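Local coordinates for protein D-glucosaminate-6-phosphate ammonia lyase (Salmonella typhimurium, PDB 7LCE) that belongs to the L-seryl-tRNA selenium transferase family, in the PLP-dependent aminotransferase clan, and carries a lysine-linked pyridoxal phosphate, at residues 103-108 / 148-153; 188-193 / 205-210. All blocks are in the same frame, centred on the assembly; numbering follows the deposited sequence.

Overall arrangement
Both interactions join parallel neighbours in the same mixed sheet, with centres about 20 Å apart and nearest atoms about 8 Å apart. Strand 153-159, whose start takes part in interaction 1, has strand 105-109 as one sheet neighbour and 186-189 as the other; 186-189 in turn pairs with 206-210 in interaction 2. Interaction 1 lies about 27 Å from the centre of the chain and is partly buried; one ladder bond is supplemented by polar side chains of a turn and a small apolar patch. Interaction 2, about 9 Å from that centre, is buried, rests on four backbone bonds, small apolar side chains and the Y209 ring, and reaches the modified lysine at position 213.

Interaction 1: residues 103-108 / 148-153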
loop_
_atom_site.group_PDB
_atom_site.type_symbol
_atom_site.label_atom_id
_atom_site.label_comp_id
_atom_site.label_asym_id
_atom_site.label_seq_id
_atom_site.Cartn_x
_atom_site.Cartn_y
_atom_site.Cartn_z
ATOM N N ALA A 103 7.689 19.643 2.978
ATOM C CA ALA A 103 6.932 20.615 2.204
ATOM C C ALA A 103 7.777 21.017 1.005
ATOM O O ALA A 103 8.771 21.735 1.152
ATOM C CB ALA A 103 6.581 21.823 3.065
ATOM N N ASN A 104 7.395 20.545 -0.186
ATOM C CA ASN A 104 8.227 20.711 -1.371
ATOM C C ASN A 104 7.462 21.226 -2.584
ATOM O O ASN A 104 8.034 21.280 -3.678
ATOM C CB ASN A 104 8.914 19.390 -1.736
ATOM C CG ASN A 104 7.935 18.236 -1.862
ATOM O OD1 ASN A 104 6.726 18.438 -1.990
ATOM N ND2 ASN A 104 8.458 17.014 -1.848
ATOM N N GLU A 105 6.190 21.578 -2.438
ATOM C CA GLU A 105 5.412 22.030 -3.583
ATOM C C GLU A 105 5.733 23.484 -3.895
ATOM O O GLU A 105 5.705 24.341 -3.005
ATOM C CB GLU A 105 3.918 21.852 -3.317
ATOM C CG GLU A 105 3.477 20.398 -3.287
ATOM C CD GLU A 105 1.995 20.238 -3.015
ATOM O OE1 GLU A 105 1.294 21.265 -2.885
ATOM O OE2 GLU A 105 1.534 19.080 -2.928
ATOM N N VAL A 106 6.046 23.758 -5.161
ATOM C CA VAL A 106 6.297 25.109 -5.653
ATOM C C VAL A 106 5.107 25.517 -6.507
ATOM O O VAL A 106 4.808 24.869 -7.520
ATOM C CB VAL A 106 7.604 25.192 -6.456
ATOM C CG1 VAL A 106 7.734 26.559 -7.101
ATOM C CG2 VAL A 106 8.796 24.913 -5.559
ATOM N N VAL A 107 4.425 26.582 -6.102
ATOM C CA VAL A 107 3.197 27.027 -6.748
ATOM C C VAL A 107 3.536 28.123 -7.749
ATOM O O VAL A 107 4.126 29.148 -7.385
ATOM C CB VAL A 107 2.175 27.520 -5.715
ATOM C CG1 VAL A 107 1.016 28.197 -6.411
ATOM C CG2 VAL A 107 1.688 26.356 -4.865
ATOM N N MET A 108 3.149 27.918 -9.006
ATOM C CA MET A 108 3.409 28.891 -10.055
ATOM C C MET A 108 2.264 28.868 -11.054
ATOM O O MET A 108 1.461 27.932 -11.088
ATOM C CB MET A 108 4.741 28.615 -10.756
ATOM C CG MET A 108 4.783 27.289 -11.481
ATOM S SD MET A 108 6.367 27.004 -12.287
ATOM C CE MET A 108 6.373 28.295 -13.528
ATOM N N ALA A 148 -4.220 26.735 -4.310
ATOM C CA ALA A 148 -3.058 25.868 -4.475
ATOM C C ALA A 148 -2.186 25.814 -3.227
ATOM O O ALA A 148 -1.369 24.897 -3.098
ATOM C CB ALA A 148 -2.221 26.328 -5.670
ATOM N N ILE A 149 -2.337 26.769 -2.318
ATOM C CA ILE A 149 -1.533 26.804 -1.103
ATOM C C ILE A 149 -2.091 25.799 -0.104
ATOM O O ILE A 149 -3.289 25.807 0.200
ATOM C CB ILE A 149 -1.515 28.219 -0.505
ATOM C CG1 ILE A 149 -1.070 29.239 -1.553
ATOM C CG2 ILE A 149 -0.610 28.269 0.715
ATOM C CD1 ILE A 149 0.333 29.006 -2.061
ATOM N N ASN A 150 -1.221 24.936 0.413
ATOM C CA ASN A 150 -1.582 24.016 1.484
ATOM C C ASN A 150 -0.332 23.749 2.316
ATOM O O ASN A 150 0.718 24.362 2.100
ATOM C CB ASN A 150 -2.212 22.736 0.920
ATOM C CG ASN A 150 -1.298 22.009 -0.040
ATOM O OD1 ASN A 150 -0.373 21.314 0.374
ATOM N ND2 ASN A 150 -1.558 22.160 -1.333
ATOM N N GLU A 151 -0.445 22.830 3.278
ATOM C CA GLU A 151 0.651 22.587 4.209
ATOM C C GLU A 151 1.872 21.971 3.536
ATOM O O GLU A 151 2.956 21.977 4.130
ATOM C CB GLU A 151 0.185 21.686 5.356
ATOM C CG GLU A 151 -0.140 20.257 4.943
ATOM C CD GLU A 151 -1.518 20.117 4.323
ATOM O OE1 GLU A 151 -2.255 21.126 4.266
ATOM O OE2 GLU A 151 -1.862 18.997 3.889
ATOM N N LYS A 152 1.726 21.440 2.324
ATOM C CA LYS A 152 2.854 20.909 1.572
ATOM C C LYS A 152 3.532 21.957 0.698
ATOM O O LYS A 152 4.595 21.676 0.133
ATOM C CB LYS A 152 2.401 19.733 0.698
ATOM C CG LYS A 152 2.234 18.425 1.457
ATOM C CD LYS A 152 3.549 17.949 2.055
ATOM C CE LYS A 152 3.477 16.477 2.442
ATOM N NZ LYS A 152 4.729 15.992 3.093
ATOM N N THR A 153 2.944 23.143 0.567
ATOM C CA THR A 153 3.519 24.183 -0.275
ATOM C C THR A 153 4.796 24.726 0.353
ATOM O O THR A 153 4.839 25.003 1.556
ATOM C CB THR A 153 2.514 25.316 -0.486
ATOM O OG1 THR A 153 1.326 24.796 -1.095
ATOM C CG2 THR A 153 3.105 26.383 -1.390
#
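E105 meets the turn 150-153 with both backbone and side chain. Its N donates to K152 O at 3.0 Å, a nearly straight bond (168°) beside the single parallel bridge of E105 with T153. With CG anti to the carbonyl carbon (chi1 -70°) and an extended chain beyond it, the side chain crosses K152 at about a right angle, its CD 3.8 Å from K152 CB. Carboxylate atom OE1 takes a weak bond from N150 ND2 at 3.4 Å, the carboxylate and amide planes turned 85° apart. Further along, V107 places CG1 3.8 Å from A148 CB, while its CG2 lies 3.8 Å from T153 CG2.

The turn is shaped from within. N150 OD1 accepts from K152 N at 2.9 Å, an Asx turn, and T153 OG1 accepts from N150 N at 3.0 Å; T153 N closes the type I turn onto N150 O. Outside, E105 and V107 continue the ladder to A154 and A155, and V107 and A148 rest on V134 of strand 130-134. N150 thus divides its amide: OD1 shapes the turn that presents K152 O to the strand, and ND2 makes a weak bond to the E105 carboxylate, which may slightly offset its negative charge.

Interaction 2: residues 188-193 / 205-210; sequences VDAAAE and DMVIYS
V188 and V207 lie side by side, pointing the same way from a parallel bridge, with V188 CB 4.1 Å from V207 CG2. Both valines hold CG1 anti to the backbone N (V207 chi1 -174°), and the two CG1 methyls also meet. V207 CG1 touches both V188 CG1 and the small bump of A190, whose CB is 4.1 Å from it. That same A190 methyl sits over one face of the Y209 ring, offset toward the rim. E193 O meets the ring at its edge, in plane, 3.4 Å from Y209 CD2. A190 O lies over the ring near CD2, on the same side as A190 CB, so the turn after strand 186-189 borders one face and one edge, and E193 CB touches CE2.

W199 of helix 198-201 packs on V188, V207, Y209 and E193, covering this side of a beta-alpha-beta unit in which 186-189 and 206-210 are parallel neighbours. Their ladder runs from V188 N to M206 O, I208 N to V188 O and A190 N to I208 O; the middle bond meets V188 O nearly head-on (C=O...N angle 171°). I208 lies on the sheet side shared with D189, where helix 73-86 packs on both residues. Past the bridges the chain bends, yet A191 O still receives S210 N at 3.1 Å, in the carbonyl plane and on a lone pair. S210 CB lies beside A191 O, 3.4 Å away. With OG anti to its backbone N (chi1 171°), S210 hydrogen-bonds OP2 of the modified lysine at position 213, while Y209 OH bonds to D195 O.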
loop_
_atom_site.group_PDB
_atom_site.type_symbol
_atom_site.label_atom_id
_atom_site.label_comp_id
_atom_site.label_asym_id
_atom_site.label_seq_id
_atom_site.Cartn_x
_atom_site.Cartn_y
_atom_site.Cartn_z
ATOM N N VAL A 188 11.228 34.887 -7.490
ATOM C CA VAL A 188 11.014 35.568 -8.759
ATOM C C VAL A 188 12.154 35.210 -9.698
ATOM O O VAL A 188 13.329 35.379 -9.353
ATOM C CB VAL A 188 10.913 37.093 -8.582
ATOM C CG1 VAL A 188 10.913 37.773 -9.936
ATOM C CG2 VAL A 188 9.657 37.451 -7.812
ATOM N N ASP A 189 11.803 34.712 -10.879
ATOM C CA ASP A 189 12.772 34.451 -11.933
ATOM C C ASP A 189 12.824 35.677 -12.835
ATOM O O ASP A 189 11.910 35.911 -13.634
ATOM C CB ASP A 189 12.389 33.194 -12.709
ATOM C CG ASP A 189 13.294 32.938 -13.902
ATOM O OD1 ASP A 189 14.370 33.567 -14.004
ATOM O OD2 ASP A 189 12.930 32.085 -14.738
ATOM N N ALA A 190 13.896 36.457 -12.711
ATOM C CA ALA A 190 14.097 37.632 -13.548
ATOM C C ALA A 190 15.440 37.520 -14.257
ATOM O O ALA A 190 16.280 38.421 -14.162
ATOM C CB ALA A 190 14.031 38.909 -12.711
ATOM N N ALA A 191 15.641 36.410 -14.969
ATOM C CA ALA A 191 16.959 36.088 -15.507
ATOM C C ALA A 191 17.427 37.138 -16.507
ATOM O O ALA A 191 18.565 37.617 -16.434
ATOM C CB ALA A 191 16.931 34.702 -16.152
ATOM N N ALA A 192 16.565 37.510 -17.447
ATOM C CA ALA A 192 16.927 38.459 -18.491
ATOM C C ALA A 192 16.645 39.904 -18.105
ATOM O O ALA A 192 16.957 40.811 -18.885
ATOM C CB ALA A 192 16.186 38.117 -19.787
ATOM N N GLU A 193 16.064 40.137 -16.934
ATOM C CA GLU A 193 15.703 41.488 -16.528
ATOM C C GLU A 193 16.936 42.316 -16.194
ATOM O O GLU A 193 17.870 41.841 -15.542
ATOM C CB GLU A 193 14.769 41.441 -15.320
ATOM C CG GLU A 193 13.372 40.971 -15.650
ATOM C CD GLU A 193 12.612 41.980 -16.478
ATOM O OE1 GLU A 193 12.530 43.153 -16.050
ATOM O OE2 GLU A 193 12.102 41.600 -17.553
ATOM N N ASP A 205 10.897 37.668 -1.882
ATOM C CA ASP A 205 11.896 37.208 -0.925
ATOM C C ASP A 205 13.218 36.854 -1.599
ATOM O O ASP A 205 14.286 37.162 -1.059
ATOM C CB ASP A 205 11.348 36.017 -0.139
ATOM C CG ASP A 205 10.167 36.397 0.737
ATOM O OD1 ASP A 205 10.348 37.222 1.661
ATOM O OD2 ASP A 205 9.054 35.889 0.490
ATOM N N MET A 206 13.175 36.213 -2.767
ATOM C CA MET A 206 14.384 35.854 -3.502
ATOM C C MET A 206 14.166 36.104 -4.987
ATOM O O MET A 206 13.207 35.591 -5.570
ATOM C CB MET A 206 14.769 34.385 -3.274
ATOM C CG MET A 206 15.172 34.051 -1.845
ATOM S SD MET A 206 15.456 32.287 -1.591
ATOM C CE MET A 206 13.787 31.633 -1.571
ATOM N N VAL A 207 15.063 36.877 -5.596
ATOM C CA VAL A 207 15.007 37.210 -7.015
ATOM C C VAL A 207 16.292 36.736 -7.683
ATOM O O VAL A 207 17.386 36.905 -7.132
ATOM C CB VAL A 207 14.802 38.723 -7.229
ATOM C CG1 VAL A 207 14.608 39.036 -8.700
ATOM C CG2 VAL A 207 13.613 39.213 -6.415
ATOM N N ILE A 208 16.160 36.138 -8.866
ATOM C CA ILE A 208 17.272 35.508 -9.572
ATOM C C ILE A 208 17.544 36.269 -10.862
ATOM O O ILE A 208 16.621 36.537 -11.640
ATOM C CB ILE A 208 16.990 34.026 -9.874
ATOM C CG1 ILE A 208 16.866 33.221 -8.580
ATOM C CG2 ILE A 208 18.081 33.450 -10.754
ATOM C CD1 ILE A 208 15.460 33.134 -8.045
ATOM N N TYR A 209 18.810 36.617 -11.086
ATOM C CA TYR A 209 19.263 37.272 -12.303
ATOM C C TYR A 209 20.352 36.436 -12.963
ATOM O O TYR A 209 20.968 35.570 -12.336
ATOM C CB TYR A 209 19.800 38.682 -12.022
ATOM C CG TYR A 209 18.766 39.672 -11.542
ATOM C CD1 TYR A 209 18.432 39.762 -10.199
ATOM C CD2 TYR A 209 18.141 40.537 -12.430
ATOM C CE1 TYR A 209 17.490 40.669 -9.756
ATOM C CE2 TYR A 209 17.198 41.446 -11.999
ATOM C CZ TYR A 209 16.876 41.511 -10.660
ATOM O OH TYR A 209 15.938 42.421 -10.224
ATOM N N SER A 210 20.587 36.708 -14.244
ATOM C CA SER A 210 21.670 36.090 -14.999
ATOM C C SER A 210 22.718 37.149 -15.314
ATOM O O SER A 210 22.432 38.116 -16.028
ATOM C CB SER A 210 21.150 35.454 -16.286
ATOM O OG SER A 210 22.226 35.045 -17.113
#